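Local coordinates for protein tumor necrosis factor ligand superfamily member 13 (Mus musculus, PDB 1U5Y) that acts as a secreted trimeric cytokine of the tumour necrosis factor family that binds the receptors TACI and BCMA and plays a role in regulating tumour cell growth, at residues L60-T65 with R96-C101; T65-Q70 with I87-S92. All blocks are in the same frame, centred on the assembly; numbering follows the deposited sequence.

Contact 1: residues L60-T65 with R96-C101; sequences LFHDVT and RAYNSC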
loop_
_atom_site.group_PDB
_atom_site.type_symbol
_atom_site.label_atom_id
_atom_site.label_comp_id
_atom_site.label_asym_id
_atom_site.label_seq_id
_atom_site.Cartn_x
_atom_site.Cartn_y
_atom_site.Cartn_z
ATOM N N LEU A 60 -8.603 -7.981 -5.697
ATOM C CA LEU A 60 -9.914 -7.335 -5.819
ATOM C C LEU A 60 -11.012 -8.388 -5.644
ATOM O O LEU A 60 -11.153 -9.290 -6.463
ATOM C CB LEU A 60 -10.061 -6.624 -7.169
ATOM C CG LEU A 60 -11.476 -6.164 -7.538
ATOM C CD1 LEU A 60 -12.019 -5.207 -6.504
ATOM C CD2 LEU A 60 -11.493 -5.524 -8.942
ATOM N N PHE A 61 -11.778 -8.258 -4.565
ATOM C CA PHE A 61 -12.755 -9.275 -4.163
ATOM C C PHE A 61 -14.165 -8.901 -4.574
ATOM O O PHE A 61 -14.544 -7.738 -4.480
ATOM C CB PHE A 61 -12.728 -9.435 -2.643
ATOM C CG PHE A 61 -11.441 -9.964 -2.125
ATOM C CD1 PHE A 61 -10.430 -9.103 -1.744
ATOM C CD2 PHE A 61 -11.226 -11.338 -2.044
ATOM C CE1 PHE A 61 -9.229 -9.598 -1.261
ATOM C CE2 PHE A 61 -10.025 -11.836 -1.572
ATOM C CZ PHE A 61 -9.025 -10.962 -1.172
ATOM N N HIS A 62 -14.924 -9.900 -5.017
ATOM C CA HIS A 62 -16.352 -9.770 -5.314
ATOM C C HIS A 62 -17.226 -10.690 -4.428
ATOM O O HIS A 62 -18.397 -10.888 -4.730
ATOM C CB HIS A 62 -16.624 -10.096 -6.796
ATOM C CG HIS A 62 -15.960 -9.165 -7.771
ATOM N ND1 HIS A 62 -15.933 -7.796 -7.603
ATOM C CD2 HIS A 62 -15.324 -9.409 -8.944
ATOM C CE1 HIS A 62 -15.295 -7.240 -8.620
ATOM N NE2 HIS A 62 -14.915 -8.198 -9.447
ATOM N N ASP A 63 -16.679 -11.240 -3.342
ATOM C CA ASP A 63 -17.437 -12.157 -2.471
ATOM C C ASP A 63 -18.372 -11.380 -1.555
ATOM O O ASP A 63 -18.144 -10.210 -1.283
ATOM C CB ASP A 63 -16.521 -13.007 -1.595
ATOM C CG ASP A 63 -15.340 -13.595 -2.357
ATOM O OD1 ASP A 63 -15.362 -14.835 -2.560
ATOM O OD2 ASP A 63 -14.355 -12.911 -2.774
ATOM N N VAL A 64 -19.430 -12.031 -1.083
ATOM C CA VAL A 64 -20.370 -11.403 -0.158
ATOM C C VAL A 64 -20.083 -11.745 1.315
ATOM O O VAL A 64 -20.648 -11.119 2.205
ATOM C CB VAL A 64 -21.840 -11.790 -0.533
ATOM N N THR A 65 -19.206 -12.723 1.567
ATOM C CA THR A 65 -18.954 -13.227 2.929
ATOM C C THR A 65 -18.203 -12.249 3.829
ATOM O O THR A 65 -17.216 -11.639 3.408
ATOM C CB THR A 65 -18.171 -14.576 2.918
ATOM O OG1 THR A 65 -17.359 -14.670 1.743
ATOM C CG2 THR A 65 -19.118 -15.793 2.844
ATOM N N ARG A 96 -22.712 -4.607 -4.586
ATOM C CA ARG A 96 -21.739 -3.671 -4.023
ATOM C C ARG A 96 -20.471 -4.397 -3.522
ATOM O O ARG A 96 -19.664 -3.827 -2.778
ATOM C CB ARG A 96 -22.388 -2.855 -2.896
ATOM C CG ARG A 96 -22.786 -1.452 -3.320
ATOM C CD ARG A 96 -23.348 -0.616 -2.195
ATOM N NE ARG A 96 -23.755 0.718 -2.636
ATOM C CZ ARG A 96 -24.832 0.985 -3.383
ATOM N NH1 ARG A 96 -25.643 0.012 -3.797
ATOM N NH2 ARG A 96 -25.107 2.244 -3.717
ATOM N N ALA A 97 -20.300 -5.649 -3.946
ATOM C CA ALA A 97 -19.108 -6.429 -3.639
ATOM C C ALA A 97 -18.037 -6.155 -4.691
ATOM O O ALA A 97 -17.860 -6.906 -5.647
ATOM C CB ALA A 97 -19.448 -7.904 -3.589
ATOM N N TYR A 98 -17.368 -5.022 -4.528
ATOM C CA TYR A 98 -16.212 -4.657 -5.327
ATOM C C TYR A 98 -15.271 -3.976 -4.339
ATOM O O TYR A 98 -15.406 -2.785 -4.078
ATOM C CB TYR A 98 -16.581 -3.664 -6.449
ATOM C CG TYR A 98 -17.538 -4.148 -7.530
ATOM C CD1 TYR A 98 -18.896 -4.364 -7.257
ATOM C CD2 TYR A 98 -17.099 -4.335 -8.846
ATOM C CE1 TYR A 98 -19.789 -4.795 -8.260
ATOM C CE2 TYR A 98 -17.987 -4.762 -9.863
ATOM C CZ TYR A 98 -19.324 -4.990 -9.557
ATOM O OH TYR A 98 -20.192 -5.404 -10.541
ATOM N N ASN A 99 -14.352 -4.731 -3.742
ATOM C CA ASN A 99 -13.434 -4.169 -2.751
ATOM C C ASN A 99 -12.048 -4.749 -2.872
ATOM O O ASN A 99 -11.880 -5.962 -2.872
ATOM C CB ASN A 99 -13.947 -4.415 -1.335
ATOM C CG ASN A 99 -15.244 -3.704 -1.066
ATOM O OD1 ASN A 99 -15.263 -2.629 -0.476
ATOM N ND2 ASN A 99 -16.340 -4.291 -1.517
ATOM N N SER A 100 -11.055 -3.869 -2.910
ATOM C CA SER A 100 -9.679 -4.251 -3.148
ATOM C C SER A 100 -8.935 -4.227 -1.832
ATOM O O SER A 100 -9.237 -3.434 -0.930
ATOM C CB SER A 100 -9.037 -3.309 -4.188
ATOM O OG SER A 100 -8.639 -2.089 -3.581
ATOM N N CYS A 101 -7.978 -5.135 -1.718
ATOM C CA CYS A 101 -7.191 -5.290 -0.513
ATOM C C CYS A 101 -5.719 -5.249 -0.923
ATOM O O CYS A 101 -5.249 -6.120 -1.644
ATOM C CB CYS A 101 -7.551 -6.596 0.198
ATOM S SG CYS A 101 -7.422 -6.468 1.989
#
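His62 bonds the Ala97 carbonyl through ND1 and sets CE1 against the Tyr98 ring. Its CB and CG each pass 3.6 Å from Ala97 O, and with CG beside the backbone N (chi1 -63°) the ring swings toward that carbonyl. ND1 donates to Ala97 O at 2.9 Å, on a lone pair in the carbonyl plane, although the bond is somewhat bent (151° at the hydrogen) and the oxygen is tilted slightly from the imidazole plane. Beyond it, His62 CE1 comes to 3.4 Å from Tyr98 CD2; the imidazole edge faces the phenol ring, planes 69° apart, in a T-shaped stack. Ala97, centre of an inverse gamma turn, rests its CB 3.4 Å from His62 O.

Next to this turn the ends of strands 51-61 and 99-109 pair antiparallel. Phe61 and Asn99 exchange two backbone hydrogen bonds, and Leu60 lays CD1 along the backbone, 3.6 Å from Asn99 N. On the other face of the sheet, Phe61 CE1 meets Cys101 CB at 3.7 Å, next to the disulfide to Cys86. Asn99 OD1 accepts from Ser89 N of the second subunit. Here strand 51-61 ends and strand 99-109 begins in the TNF-family jelly roll, at the trimer interface.

Contact 2: residues T65-Q70 with I87-S92; sequences TFTMGQ and IRSMPS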
loop_
_atom_site.group_PDB
_atom_site.type_symbol
_atom_site.label_atom_id
_atom_site.label_comp_id
_atom_site.label_asym_id
_atom_site.label_seq_id
_atom_site.Cartn_x
_atom_site.Cartn_y
_atom_site.Cartn_z
ATOM N N THR A 65 -19.206 -12.723 1.567
ATOM C CA THR A 65 -18.954 -13.227 2.929
ATOM C C THR A 65 -18.203 -12.249 3.829
ATOM O O THR A 65 -17.216 -11.639 3.408
ATOM C CB THR A 65 -18.171 -14.576 2.918
ATOM O OG1 THR A 65 -17.359 -14.670 1.743
ATOM C CG2 THR A 65 -19.118 -15.793 2.844
ATOM N N PHE A 66 -18.687 -12.160 5.072
ATOM C CA PHE A 66 -18.173 -11.301 6.164
ATOM C C PHE A 66 -16.830 -10.617 5.920
ATOM O O PHE A 66 -16.754 -9.384 5.963
ATOM C CB PHE A 66 -18.114 -12.081 7.504
ATOM C CG PHE A 66 -19.355 -12.858 7.797
ATOM C CD1 PHE A 66 -19.433 -14.212 7.479
ATOM C CD2 PHE A 66 -20.472 -12.224 8.321
ATOM C CE1 PHE A 66 -20.608 -14.930 7.690
ATOM C CE2 PHE A 66 -21.657 -12.935 8.553
ATOM C CZ PHE A 66 -21.725 -14.293 8.240
ATOM N N THR A 67 -15.785 -11.417 5.702
ATOM C CA THR A 67 -14.456 -10.893 5.430
ATOM C C THR A 67 -13.705 -11.733 4.395
ATOM O O THR A 67 -13.868 -12.948 4.296
ATOM C CB THR A 67 -13.607 -10.790 6.724
ATOM O OG1 THR A 67 -13.322 -12.097 7.223
ATOM C CG2 THR A 67 -14.379 -10.131 7.873
ATOM N N MET A 68 -12.908 -11.042 3.595
ATOM C CA MET A 68 -11.967 -11.656 2.690
ATOM C C MET A 68 -10.595 -11.033 2.929
ATOM O O MET A 68 -10.437 -10.076 3.678
ATOM C CB MET A 68 -12.413 -11.409 1.246
ATOM C CG MET A 68 -13.755 -12.072 0.884
ATOM S SD MET A 68 -13.664 -13.875 0.976
ATOM C CE MET A 68 -12.468 -14.217 -0.266
ATOM N N GLY A 69 -9.603 -11.590 2.271
ATOM C CA GLY A 69 -8.247 -11.150 2.439
ATOM C C GLY A 69 -7.310 -12.249 2.026
ATOM O O GLY A 69 -7.601 -13.430 2.205
ATOM N N GLN A 70 -6.145 -11.846 1.551
ATOM C CA GLN A 70 -5.149 -12.761 1.042
ATOM C C GLN A 70 -4.035 -12.855 2.063
ATOM O O GLN A 70 -3.877 -11.943 2.892
ATOM C CB GLN A 70 -4.627 -12.269 -0.308
ATOM C CG GLN A 70 -3.755 -11.048 -0.275
ATOM C CD GLN A 70 -4.531 -9.764 -0.347
ATOM O OE1 GLN A 70 -5.736 -9.735 -0.059
ATOM N NE2 GLN A 70 -3.848 -8.689 -0.745
ATOM N N ILE A 87 -6.682 -7.899 5.372
ATOM C CA ILE A 87 -8.035 -8.263 5.764
ATOM C C ILE A 87 -8.997 -7.134 5.412
ATOM O O ILE A 87 -8.752 -5.949 5.707
ATOM C CB ILE A 87 -8.107 -8.571 7.271
ATOM C CG1 ILE A 87 -7.259 -9.809 7.585
ATOM C CG2 ILE A 87 -9.536 -8.823 7.688
ATOM C CD1 ILE A 87 -6.890 -9.984 9.039
ATOM N N ARG A 88 -10.119 -7.513 4.817
ATOM C CA ARG A 88 -11.148 -6.545 4.509
ATOM C C ARG A 88 -12.521 -7.138 4.689
ATOM O O ARG A 88 -12.773 -8.294 4.340
ATOM C CB ARG A 88 -10.969 -5.935 3.102
ATOM C CG ARG A 88 -11.799 -4.657 2.956
ATOM C CD ARG A 88 -11.247 -3.460 2.146
ATOM N NE ARG A 88 -9.796 -3.239 1.970
ATOM C CZ ARG A 88 -8.864 -3.116 2.924
ATOM N NH1 ARG A 88 -9.138 -3.275 4.208
ATOM N NH2 ARG A 88 -7.607 -2.869 2.561
ATOM N N SER A 89 -13.393 -6.339 5.293
ATOM C CA SER A 89 -14.772 -6.698 5.512
ATOM C C SER A 89 -15.523 -6.485 4.205
ATOM O O SER A 89 -15.172 -5.605 3.412
ATOM C CB SER A 89 -15.373 -5.818 6.600
ATOM O OG SER A 89 -15.867 -6.631 7.645
ATOM N N MET A 90 -16.565 -7.278 3.990
ATOM C CA MET A 90 -17.320 -7.226 2.747
ATOM C C MET A 90 -18.735 -6.774 3.029
ATOM O O MET A 90 -19.281 -7.053 4.098
ATOM C CB MET A 90 -17.355 -8.593 2.060
ATOM C CG MET A 90 -15.999 -9.181 1.681
ATOM S SD MET A 90 -15.017 -8.237 0.482
ATOM C CE MET A 90 -15.720 -8.681 -1.063
ATOM N N PRO A 91 -19.347 -6.087 2.065
ATOM C CA PRO A 91 -20.767 -5.752 2.164
ATOM C C PRO A 91 -21.659 -7.002 2.054
ATOM O O PRO A 91 -21.237 -8.042 1.526
ATOM C CB PRO A 91 -20.987 -4.818 0.971
ATOM C CG PRO A 91 -19.903 -5.159 0.004
ATOM C CD PRO A 91 -18.744 -5.585 0.813
ATOM N N SER A 92 -22.876 -6.886 2.567
ATOM C CA SER A 92 -23.877 -7.937 2.434
ATOM C C SER A 92 -24.528 -7.857 1.059
ATOM O O SER A 92 -24.750 -8.880 0.409
ATOM C CB SER A 92 -24.945 -7.799 3.517
ATOM O OG SER A 92 -26.073 -8.605 3.212
#
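Met68 and Arg88 form the hydrogen-bonded antiparallel pair at the centre of this contact. Met68 N donates to Arg88 O at 2.9 Å and Arg88 N returns a bond to Met68 O at 2.8 Å. A third bond extends the pairing past the last regular strand residues: Met90 N reaches Phe66 O at 2.9 Å. Between these bonds Thr67 and Ser89 make a non-hydrogen-bonded pair, where Thr67 CA approaches Arg88 O at 3.3 Å in a CA-H...O contact.

Apolar packing lies on the face that carries Met68. With CG beside the backbone N in both methionines (chi1 -64° in Met68, -60° in Met90), the two side chains meet close to their backbones, Met68 CG lying 3.7 Å from Met90 CG. Met90 CG also sits 3.2 Å from Thr65 O, against the loop that leads into strand 67-76, and Phe61 adds an aromatic neighbour to both methionines. On the opposite face, Thr67 CG2 stands 4.2 Å from Ser89 CA.

Polar bonds lead from the pair to strand 99-109 and to the neighbouring subunit. Arg88 carries its guanidinium away from Met68: NE bonds Ser100 O and ties the hairpin to strand 99-109 of its own chain, while NH1 bonds Ser100 O of the third subunit, where it also lies close to the like-charged Arg88 NE of that subunit. The backbone Ser89 N bonds Asn99 OD1 of the third subunit as well. The whole is the open end of the beta hairpin formed by strands 67-76 and 79-89, within the TNF-homology domain.

How the contacts relate
From the N terminus, strand 51-61 runs into the loop 62-66, which leads to strand 67-76; the chain then turns back through strand 79-89, whose end pairs with 65-70 in contact 2. After a further loop it reaches 96-101, which returns to 60-65 and closes the longer loop of contact 1. Contact 2 therefore lies wholly within that excursion, and the two share Thr65. Their centres are about 7 Å apart, bridged by a probable hydrogen bond from Gln70 NE2 to Cys101 O (3.1 Å) and by packing of Pro91 against Arg96. Together they join the hairpin 67-89 to strands 51-61 and 99-109, and both touch the third subunit of the trimer.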